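PDB 4KGM: Thg1-like uncharacterized protein from Bacillus thuringiensis, which probably acts as a tRNA nucleotidyltransferase related to tRNA(His) guanylyltransferase, binding ATP and two magnesium ions in a catalytic domain like the polymerase palm. Local coordinates for residues I26-G31 with D129-V134; Q62-A67 with I77-T82; P193-R198 with V219-P224. All blocks are in the same frame, centred on the assembly; numbering follows the deposited sequence.

Contact 1: residues I26-G31 with D129-V134. With MG (magnesium ion), chain G; MG (magnesium ion), chain H; ATP (adenosine-5'-triphosphate), chain E; PO4 (phosphate ion), chain F.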
loop_
_atom_site.group_PDB
_atom_site.type_symbol
_atom_site.label_atom_id
_atom_site.label_comp_id
_atom_site.label_asym_id
_atom_site.label_seq_id
_atom_site.Cartn_x
_atom_site.Cartn_y
_atom_site.Cartn_z
ATOM N N ILE A 26 6.225 10.303 -11.350
ATOM C CA ILE A 26 6.504 11.668 -10.927
ATOM C C ILE A 26 7.036 11.696 -9.498
ATOM O O ILE A 26 6.438 11.110 -8.593
ATOM C CB ILE A 26 5.246 12.553 -11.010
ATOM C CG1 ILE A 26 4.804 12.718 -12.464
ATOM C CG2 ILE A 26 5.508 13.914 -10.383
ATOM C CD1 ILE A 26 5.783 13.493 -13.309
ATOM N N VAL A 27 8.163 12.375 -9.304
ATOM C CA VAL A 27 8.726 12.572 -7.974
ATOM C C VAL A 27 8.757 14.056 -7.629
ATOM O O VAL A 27 9.331 14.857 -8.369
ATOM C CB VAL A 27 10.160 12.025 -7.883
ATOM C CG1 VAL A 27 10.738 12.288 -6.498
ATOM C CG2 VAL A 27 10.184 10.538 -8.203
ATOM N N ARG A 28 8.136 14.428 -6.514
ATOM C CA ARG A 28 8.201 15.811 -6.053
ATOM C C ARG A 28 8.985 15.947 -4.748
ATOM O O ARG A 28 8.772 15.198 -3.793
ATOM C CB ARG A 28 6.807 16.442 -5.918
ATOM C CG ARG A 28 6.861 17.949 -5.641
ATOM C CD ARG A 28 5.526 18.654 -5.865
ATOM N NE ARG A 28 4.530 18.311 -4.854
ATOM C CZ ARG A 28 3.430 17.606 -5.097
ATOM N NH1 ARG A 28 3.176 17.173 -6.325
ATOM N NH2 ARG A 28 2.578 17.339 -4.115
ATOM N N ILE A 29 9.904 16.899 -4.729
ATOM C CA ILE A 29 10.707 17.181 -3.553
ATOM C C ILE A 29 10.398 18.596 -3.084
ATOM O O ILE A 29 10.456 19.526 -3.863
ATOM C CB ILE A 29 12.206 17.030 -3.878
ATOM C CG1 ILE A 29 12.547 15.568 -4.113
ATOM C CG2 ILE A 29 13.072 17.576 -2.765
ATOM C CD1 ILE A 29 13.677 15.362 -5.085
ATOM N N ASP A 30 10.058 18.749 -1.815
ATOM C CA ASP A 30 9.697 20.058 -1.276
ATOM C C ASP A 30 10.489 20.395 -0.015
ATOM O O ASP A 30 10.565 19.592 0.914
ATOM C CB ASP A 30 8.194 20.121 -0.986
ATOM C CG ASP A 30 7.716 21.530 -0.678
ATOM O OD1 ASP A 30 7.819 21.955 0.492
ATOM O OD2 ASP A 30 7.232 22.212 -1.607
ATOM N N GLY A 31 11.074 21.591 0.009
ATOM C CA GLY A 31 11.879 22.034 1.134
ATOM C C GLY A 31 11.104 22.104 2.436
ATOM O O GLY A 31 9.971 22.581 2.471
ATOM N N ASP A 129 11.538 16.875 1.825
ATOM C CA ASP A 129 10.754 15.652 1.845
ATOM C C ASP A 129 10.657 15.138 0.416
ATOM O O ASP A 129 10.988 15.855 -0.528
ATOM C CB ASP A 129 9.359 15.894 2.421
ATOM C CG ASP A 129 8.359 16.325 1.369
ATOM O OD1 ASP A 129 8.663 17.250 0.586
ATOM O OD2 ASP A 129 7.264 15.728 1.320
ATOM N N GLY A 130 10.204 13.900 0.260
ATOM C CA GLY A 130 10.065 13.310 -1.058
ATOM C C GLY A 130 8.837 12.430 -1.162
ATOM O O GLY A 130 8.476 11.735 -0.213
ATOM N N ARG A 131 8.188 12.468 -2.321
ATOM C CA ARG A 131 7.028 11.623 -2.573
ATOM C C ARG A 131 6.996 11.193 -4.033
ATOM O O ARG A 131 7.293 11.981 -4.931
ATOM C CB ARG A 131 5.734 12.345 -2.189
ATOM C CG ARG A 131 5.459 13.615 -2.979
ATOM C CD ARG A 131 4.330 14.419 -2.360
ATOM N NE ARG A 131 4.694 14.929 -1.043
ATOM C CZ ARG A 131 3.891 15.658 -0.275
ATOM N NH1 ARG A 131 2.670 15.963 -0.691
ATOM N NH2 ARG A 131 4.309 16.081 0.912
ATOM N N ALA A 132 6.651 9.933 -4.267
ATOM C CA ALA A 132 6.599 9.408 -5.625
ATOM C C ALA A 132 5.201 8.912 -5.963
ATOM O O ALA A 132 4.403 8.622 -5.070
ATOM C CB ALA A 132 7.625 8.295 -5.809
ATOM N N GLN A 133 4.915 8.817 -7.258
ATOM C CA GLN A 133 3.609 8.376 -7.728
ATOM C C GLN A 133 3.682 8.012 -9.202
ATOM O O GLN A 133 4.707 8.225 -9.851
ATOM C CB GLN A 133 2.577 9.489 -7.544
ATOM C CG GLN A 133 2.702 10.609 -8.562
ATOM C CD GLN A 133 1.798 11.784 -8.249
ATOM O OE1 GLN A 133 1.917 12.411 -7.197
ATOM N NE2 GLN A 133 0.886 12.088 -9.164
ATOM N N VAL A 134 2.591 7.464 -9.727
ATOM C CA VAL A 134 2.483 7.218 -11.159
ATOM C C VAL A 134 1.386 8.085 -11.765
ATOM O O VAL A 134 0.507 8.585 -11.060
ATOM C CB VAL A 134 2.194 5.733 -11.478
ATOM C CG1 VAL A 134 3.350 4.850 -11.019
ATOM C CG2 VAL A 134 0.886 5.297 -10.837
HETATM MG MG MG G . 8.283 23.653 1.682
HETATM MG MG MG H . 6.547 24.357 -0.995
HETATM P PG ATP E . 6.649 23.073 4.796
HETATM O O1G ATP E . 5.152 23.160 4.617
HETATM O O2G ATP E . 7.094 22.283 6.004
HETATM O O3G ATP E . 7.393 22.724 3.529
HETATM P PB ATP E . 7.368 25.691 4.006
HETATM O O1B ATP E . 8.446 25.178 3.080
HETATM O O2B ATP E . 7.570 27.019 4.696
HETATM O O3B ATP E . 7.078 24.590 5.146
HETATM P PA ATP E . 5.957 26.259 1.678
HETATM O O1A ATP E . 4.541 26.600 1.284
HETATM O O2A ATP E . 6.757 25.266 0.869
HETATM O O3A ATP E . 5.970 25.777 3.212
HETATM O "O5'" ATP E . 6.816 27.617 1.790
HETATM C "C5'" ATP E . 7.770 27.969 0.792
HETATM C "C4'" ATP E . 8.531 29.209 1.248
HETATM O "O4'" ATP E . 9.770 29.335 0.549
HETATM C "C3'" ATP E . 7.739 30.482 0.992
HETATM O "O3'" ATP E . 7.318 31.051 2.235
HETATM C "C2'" ATP E . 8.694 31.425 0.286
HETATM O "O2'" ATP E . 8.777 32.667 0.991
HETATM C "C1'" ATP E . 10.039 30.716 0.296
HETATM N N9 ATP E . 10.744 30.891 -1.001
HETATM C C8 ATP E . 10.589 30.127 -2.098
HETATM N N7 ATP E . 11.385 30.557 -3.111
HETATM C C5 ATP E . 12.072 31.622 -2.661
HETATM C C6 ATP E . 13.083 32.554 -3.214
HETATM N N6 ATP E . 13.532 32.428 -4.486
HETATM N N1 ATP E . 13.544 33.533 -2.404
HETATM C C2 ATP E . 13.108 33.669 -1.138
HETATM N N3 ATP E . 12.193 32.862 -0.572
HETATM C C4 ATP E . 11.647 31.838 -1.270
HETATM P P PO4 F . 1.601 17.463 2.958
HETATM O O1 PO4 F . 1.530 16.284 3.900
HETATM O O2 PO4 F . 1.072 18.695 3.655
HETATM O O3 PO4 F . 3.037 17.698 2.553
HETATM O O4 PO4 F . 0.768 17.183 1.729
HETATM O O HOH W 1 1.344 15.155 -7.007
HETATM O O HOH W 2 7.146 16.309 -1.722
HETATM O O HOH W 3 4.777 23.567 -1.331
#
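Arg-28 and Arg-131 face each other as a hydrogen-bonded pair midway along two antiparallel strands. Arg-28 N binds Arg-131 O at 3.0 Å nearly along the C=O axis. The buried face is closely packed: Ile-29 CG2 lies 3.5 Å from Asp-129 O, and Val-27 CG2 makes an ordinary apolar touch with Ala-132 CB at 4.2 Å. The other face carries Ile-26 at one end but is otherwise polar and water-bridged. Here the two arginine side chains run side by side, their guanidinium planes 52° apart and Arg-28 NH2 3.7 Å from Arg-131 NH1. Glu-12 of a second subunit forms salt bridges to both and probably offsets their repulsion. Arg-131 NH2 forms a salt bridge with Asp-129 OD2, on its syn side, and binds O3 of a phosphate ion, probably from the crystallisation liquor, at 2.6 Å. One water joins Arg-28 NH1 to Gln-133 OE1. Asp-30 CG stands anti to the backbone N (chi1 -169°), and the carboxylate is divided between two magnesium ions, OD1 2.1 Å from one, which Gly-31 O also binds, and OD2 2.3 Å from the other; Asp-75 and the ATP phosphates bind both. Strand 76-81 flanks 26-31, helix 97-119 covers Val-27 and Ile-29, helix 140-160 packs on Ile-26 and Arg-28, and Gln-98 and Ser-102 of the second subunit bond strand 129-134.

Contact 2: residues Q62-A67 with I77-T82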
loop_
_atom_site.group_PDB
_atom_site.type_symbol
_atom_site.label_atom_id
_atom_site.label_comp_id
_atom_site.label_asym_id
_atom_site.label_seq_id
_atom_site.Cartn_x
_atom_site.Cartn_y
_atom_site.Cartn_z
ATOM N N GLN A 62 20.819 13.958 -13.470
ATOM C CA GLN A 62 22.027 13.237 -13.855
ATOM C C GLN A 62 22.135 11.879 -13.168
ATOM O O GLN A 62 22.798 10.974 -13.673
ATOM C CB GLN A 62 23.271 14.069 -13.528
ATOM C CG GLN A 62 23.466 15.283 -14.419
ATOM C CD GLN A 62 24.445 16.289 -13.837
ATOM O OE1 GLN A 62 24.594 16.400 -12.618
ATOM N NE2 GLN A 62 25.120 17.029 -14.711
ATOM N N ASN A 63 21.487 11.739 -12.015
ATOM C CA ASN A 63 21.653 10.541 -11.198
ATOM C C ASN A 63 20.412 9.661 -11.069
ATOM O O ASN A 63 20.442 8.645 -10.376
ATOM C CB ASN A 63 22.177 10.911 -9.807
ATOM C CG ASN A 63 23.647 11.288 -9.821
ATOM O OD1 ASN A 63 24.521 10.432 -9.669
ATOM N ND2 ASN A 63 23.927 12.575 -10.002
ATOM N N ILE A 64 19.328 10.048 -11.732
ATOM C CA ILE A 64 18.086 9.283 -11.659
ATOM C C ILE A 64 17.803 8.539 -12.960
ATOM O O ILE A 64 17.649 9.152 -14.018
ATOM C CB ILE A 64 16.888 10.182 -11.298
ATOM C CG1 ILE A 64 17.030 10.703 -9.867
ATOM C CG2 ILE A 64 15.587 9.416 -11.448
ATOM C CD1 ILE A 64 15.936 11.663 -9.451
ATOM N N MET A 65 17.740 7.213 -12.873
ATOM C CA MET A 65 17.485 6.371 -14.038
ATOM C C MET A 65 16.112 6.653 -14.641
ATOM O O MET A 65 15.092 6.546 -13.960
ATOM C CB MET A 65 17.597 4.890 -13.661
ATOM C CG MET A 65 17.323 3.932 -14.813
ATOM S SD MET A 65 17.400 2.191 -14.325
ATOM C CE MET A 65 19.001 2.134 -13.521
ATOM N N GLY A 66 16.097 7.023 -15.917
ATOM C CA GLY A 66 14.857 7.289 -16.623
ATOM C C GLY A 66 14.368 8.724 -16.526
ATOM O O GLY A 66 13.281 9.043 -17.007
ATOM N N ALA A 67 15.164 9.591 -15.906
ATOM C CA ALA A 67 14.790 10.997 -15.751
ATOM C C ALA A 67 14.720 11.710 -17.100
ATOM O O ALA A 67 15.673 11.689 -17.878
ATOM C CB ALA A 67 15.757 11.710 -14.819
ATOM N N ILE A 77 10.572 20.656 -6.231
ATOM C CA ILE A 77 11.199 20.092 -7.419
ATOM C C ILE A 77 10.435 18.858 -7.896
ATOM O O ILE A 77 10.392 17.841 -7.204
ATOM C CB ILE A 77 12.663 19.692 -7.149
ATOM C CG1 ILE A 77 13.507 20.922 -6.810
ATOM C CG2 ILE A 77 13.249 18.969 -8.346
ATOM C CD1 ILE A 77 14.967 20.608 -6.577
ATOM N N SER A 78 9.828 18.956 -9.074
ATOM C CA SER A 78 9.121 17.827 -9.665
ATOM C C SER A 78 9.976 17.165 -10.738
ATOM O O SER A 78 10.576 17.845 -11.569
ATOM C CB SER A 78 7.782 18.265 -10.259
ATOM O OG SER A 78 6.858 18.611 -9.243
ATOM N N ILE A 79 10.029 15.837 -10.712
ATOM C CA ILE A 79 10.833 15.086 -11.668
ATOM C C ILE A 79 9.991 14.054 -12.413
ATOM O O ILE A 79 9.311 13.232 -11.794
ATOM C CB ILE A 79 11.998 14.366 -10.968
ATOM C CG1 ILE A 79 12.789 15.354 -10.106
ATOM C CG2 ILE A 79 12.896 13.682 -11.991
ATOM C CD1 ILE A 79 13.746 14.695 -9.141
ATOM N N LEU A 80 10.031 14.107 -13.742
ATOM C CA LEU A 80 9.337 13.127 -14.571
ATOM C C LEU A 80 10.255 11.965 -14.917
ATOM O O LEU A 80 11.291 12.149 -15.560
ATOM C CB LEU A 80 8.811 13.767 -15.858
ATOM C CG LEU A 80 8.365 12.782 -16.945
ATOM C CD1 LEU A 80 7.184 11.943 -16.481
ATOM C CD2 LEU A 80 8.034 13.505 -18.239
ATOM N N ILE A 81 9.868 10.768 -14.490
ATOM C CA ILE A 81 10.641 9.566 -14.777
ATOM C C ILE A 81 9.835 8.606 -15.646
ATOM O O ILE A 81 8.680 8.306 -15.344
ATOM C CB ILE A 81 11.049 8.836 -13.484
ATOM C CG1 ILE A 81 11.628 9.825 -12.469
ATOM C CG2 ILE A 81 12.048 7.735 -13.788
ATOM C CD1 ILE A 81 11.952 9.198 -11.133
ATOM N N THR A 82 10.444 8.138 -16.729
ATOM C CA THR A 82 9.819 7.132 -17.579
ATOM C C THR A 82 10.680 5.877 -17.601
ATOM O O THR A 82 11.907 5.960 -17.573
ATOM C CB THR A 82 9.615 7.633 -19.023
ATOM O OG1 THR A 82 10.888 7.866 -19.638
ATOM C CG2 THR A 82 8.798 8.916 -19.034
#
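Ile-64 sends its two branches to two different isoleucines of strand 77-81. Its longer branch reaches toward Ile-79 tip to tip, CD1 to CD1 at 3.8 Å. The Ile-64 and Ile-81 side chains cross at about a right angle, Ile-64 CG2 touching Ile-81 CD1 at 3.7 Å. The first torsion of Ile-64 (chi1 -67°) sets CG1 anti to the carbonyl carbon and CG2 anti to the backbone N, and so aims the branches at these two neighbours. Ile-81 turns its other branch to the backbone, CG2 resting 3.3 Å from Met-65 O. That carbonyl belongs to a type II beta turn from Ile-64 to Ala-67, closed by Ala-67 N to Ile-64 O at 3.2 Å. Gly-66, in the turn, has a positive phi of 89° that favours glycine, and it passes close against Thr-82 with no side chain in the way. Its carbonyl O accepts a nearly straight hydrogen bond from Thr-82 N (3.0 Å, 166°). Beyond it, Ala-67 and Ile-81 form a non-hydrogen-bonded antiparallel pair. The turn thus links helix 47-63 to strand 67-73, the antiparallel neighbour of 76-81; Leu-60 of that helix and Val-70 of that strand also pack on Ile-79, while Val-25 and Val-27 of strand 25-31 adjoin Ile-81.

Contact 3: residues P193-R198 with V219-P224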
loop_
_atom_site.group_PDB
_atom_site.type_symbol
_atom_site.label_atom_id
_atom_site.label_comp_id
_atom_site.label_asym_id
_atom_site.label_seq_id
_atom_site.Cartn_x
_atom_site.Cartn_y
_atom_site.Cartn_z
ATOM N N PRO A 193 10.851 38.159 -15.229
ATOM C CA PRO A 193 11.452 37.036 -15.962
ATOM C C PRO A 193 10.662 35.740 -15.783
ATOM O O PRO A 193 9.929 35.598 -14.803
ATOM C CB PRO A 193 12.846 36.908 -15.335
ATOM C CG PRO A 193 12.748 37.603 -14.017
ATOM C CD PRO A 193 11.782 38.722 -14.235
ATOM N N VAL A 194 10.824 34.813 -16.723
ATOM C CA VAL A 194 10.014 33.595 -16.776
ATOM C C VAL A 194 10.027 32.771 -15.486
ATOM O O VAL A 194 8.972 32.385 -14.982
ATOM C CB VAL A 194 10.432 32.693 -17.960
ATOM C CG1 VAL A 194 9.668 31.377 -17.929
ATOM C CG2 VAL A 194 10.203 33.414 -19.281
ATOM N N TRP A 195 11.216 32.518 -14.948
ATOM C CA TRP A 195 11.350 31.639 -13.787
ATOM C C TRP A 195 10.686 32.188 -12.526
ATOM O O TRP A 195 10.340 31.432 -11.620
ATOM C CB TRP A 195 12.820 31.298 -13.515
ATOM C CG TRP A 195 13.638 32.422 -12.947
ATOM C CD1 TRP A 195 14.400 33.314 -13.643
ATOM C CD2 TRP A 195 13.796 32.756 -11.562
ATOM N NE1 TRP A 195 15.015 34.188 -12.779
ATOM C CE2 TRP A 195 14.659 33.867 -11.496
ATOM C CE3 TRP A 195 13.285 32.228 -10.372
ATOM C CZ2 TRP A 195 15.026 34.458 -10.287
ATOM C CZ3 TRP A 195 13.648 32.816 -9.173
ATOM C CH2 TRP A 195 14.511 33.919 -9.140
ATOM N N GLN A 196 10.509 33.504 -12.470
ATOM C CA GLN A 196 9.840 34.123 -11.333
ATOM C C GLN A 196 8.327 34.050 -11.484
ATOM O O GLN A 196 7.603 33.955 -10.497
ATOM C CB GLN A 196 10.280 35.579 -11.169
ATOM C CG GLN A 196 11.731 35.743 -10.759
ATOM C CD GLN A 196 12.131 37.195 -10.594
ATOM O OE1 GLN A 196 11.356 38.105 -10.895
ATOM N NE2 GLN A 196 13.347 37.421 -10.112
ATOM N N LYS A 197 7.857 34.085 -12.726
ATOM C CA LYS A 197 6.424 34.107 -13.002
ATOM C C LYS A 197 5.796 32.715 -12.988
ATOM O O LYS A 197 4.726 32.519 -12.412
ATOM C CB LYS A 197 6.148 34.795 -14.341
ATOM N N ARG A 198 6.458 31.752 -13.621
ATOM C CA ARG A 198 5.893 30.413 -13.764
ATOM C C ARG A 198 6.937 29.302 -13.646
ATOM O O ARG A 198 6.719 28.185 -14.120
ATOM C CB ARG A 198 5.163 30.294 -15.103
ATOM C CG ARG A 198 6.056 30.544 -16.309
ATOM C CD ARG A 198 5.345 30.207 -17.608
ATOM N NE ARG A 198 6.219 30.373 -18.765
ATOM C CZ ARG A 198 6.263 31.468 -19.517
ATOM N NH1 ARG A 198 5.477 32.499 -19.237
ATOM N NH2 ARG A 198 7.091 31.532 -20.550
ATOM N N VAL A 219 19.372 24.673 -17.869
ATOM C CA VAL A 219 18.200 25.454 -17.505
ATOM C C VAL A 219 17.641 26.128 -18.748
ATOM O O VAL A 219 18.354 26.850 -19.446
ATOM C CB VAL A 219 18.541 26.535 -16.465
ATOM C CG1 VAL A 219 17.291 27.317 -16.087
ATOM C CG2 VAL A 219 19.181 25.913 -15.236
ATOM N N ASP A 220 16.367 25.882 -19.034
ATOM C CA ASP A 220 15.711 26.527 -20.162
ATOM C C ASP A 220 14.882 27.711 -19.684
ATOM O O ASP A 220 13.787 27.539 -19.150
ATOM C CB ASP A 220 14.826 25.537 -20.921
ATOM C CG ASP A 220 14.175 26.157 -22.144
ATOM O OD1 ASP A 220 14.823 27.001 -22.798
ATOM O OD2 ASP A 220 13.015 25.807 -22.448
ATOM N N HIS A 221 15.414 28.915 -19.874
ATOM C CA HIS A 221 14.715 30.129 -19.466
ATOM C C HIS A 221 13.646 30.512 -20.485
ATOM O O HIS A 221 12.863 31.435 -20.264
ATOM C CB HIS A 221 15.703 31.275 -19.251
ATOM C CG HIS A 221 16.673 31.032 -18.137
ATOM N ND1 HIS A 221 16.346 31.223 -16.811
ATOM C CD2 HIS A 221 17.958 30.606 -18.150
ATOM C CE1 HIS A 221 17.388 30.928 -16.056
ATOM N NE2 HIS A 221 18.379 30.551 -16.843
ATOM N N GLU A 222 13.625 29.790 -21.601
ATOM C CA GLU A 222 12.580 29.955 -22.601
ATOM C C GLU A 222 11.520 28.872 -22.417
ATOM O O GLU A 222 10.809 28.520 -23.358
ATOM C CB GLU A 222 13.168 29.889 -24.011
ATOM N N THR A 223 11.430 28.346 -21.198
ATOM C CA THR A 223 10.428 27.342 -20.861
ATOM C C THR A 223 9.033 27.920 -21.045
ATOM O O THR A 223 8.664 28.889 -20.379
ATOM C CB THR A 223 10.582 26.850 -19.410
ATOM O OG1 THR A 223 11.883 26.278 -19.230
ATOM C CG2 THR A 223 9.527 25.804 -19.088
ATOM N N PRO A 224 8.250 27.325 -21.953
ATOM C CA PRO A 224 6.934 27.851 -22.322
ATOM C C PRO A 224 5.865 27.565 -21.277
ATOM O O PRO A 224 6.105 26.831 -20.317
ATOM C CB PRO A 224 6.611 27.087 -23.605
ATOM C CG PRO A 224 7.309 25.782 -23.432
ATOM C CD PRO A 224 8.586 26.100 -22.702
HETATM O O HOH W 4 13.571 32.450 -16.742
#
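A type I beta turn, Asp-220 to Thr-223, continues from strand 215-220 and meets the short helix 194-198, with Val-194 set against the carbonyls of His-221 and Thr-223. Its CG2 lies 3.5 Å from His-221 O, and its CG1 3.6 Å from Thr-223 O. The same CG1 sits 3.3 Å above one face of the Arg-198 guanidinium, offset toward the rim. Arg-198 leaves its backbone with CG between N and the carbonyl carbon (chi1 59°), then runs extended from CG to NE. It grips Thr-223 O side-on, NE at 3.3 Å and NH2 at 3.1 Å. The oxygen lies in the guanidinium plane, whereas the two nitrogens approach from opposite faces of the carbonyl plane. On the other flank one water accepts from the backbone N of Trp-195 at 3.0 Å and also bonds His-221 ND1, lying in plane at the edge of both rings. Trp-54 of helix 47-63 stacks edge-to-face with Trp-195 and with His-221. The Trp-195 side chain comes within about 5 Å, nearest atoms, of the adenine end of the ATP whose phosphates bind the magnesium ions. Two N-H groups of one cation converging on a single carbonyl tie the end of the turn to the helix and probably polarise that oxygen, while Trp-195 and His-221 are joined in polar terms by a water.

How the contacts relate
All three contacts reach one antiparallel sheet, ordered 128-134, 25-31, 76-81, 67-73, 200-206, 215-220. Contacts 1 and 2 have centres 11 Å apart and touch, because strands 25-31 and 76-81 are neighbours; both segments of contact 2 fall in the chain between those of contact 1. Contact 3 comes later; its centre is 21 Å from contact 1 and 20 Å from contact 2, with nearest atoms about 13 and 10 Å away. The second-subunit interface lies at the 128-134 edge and contact 3 at the 215-220 edge, with the ATP reaching from the metal site toward Trp-195. One continuous sheet thus connects the tRNAHis guanylyltransferase region with the later strands 200-206 and 215-220.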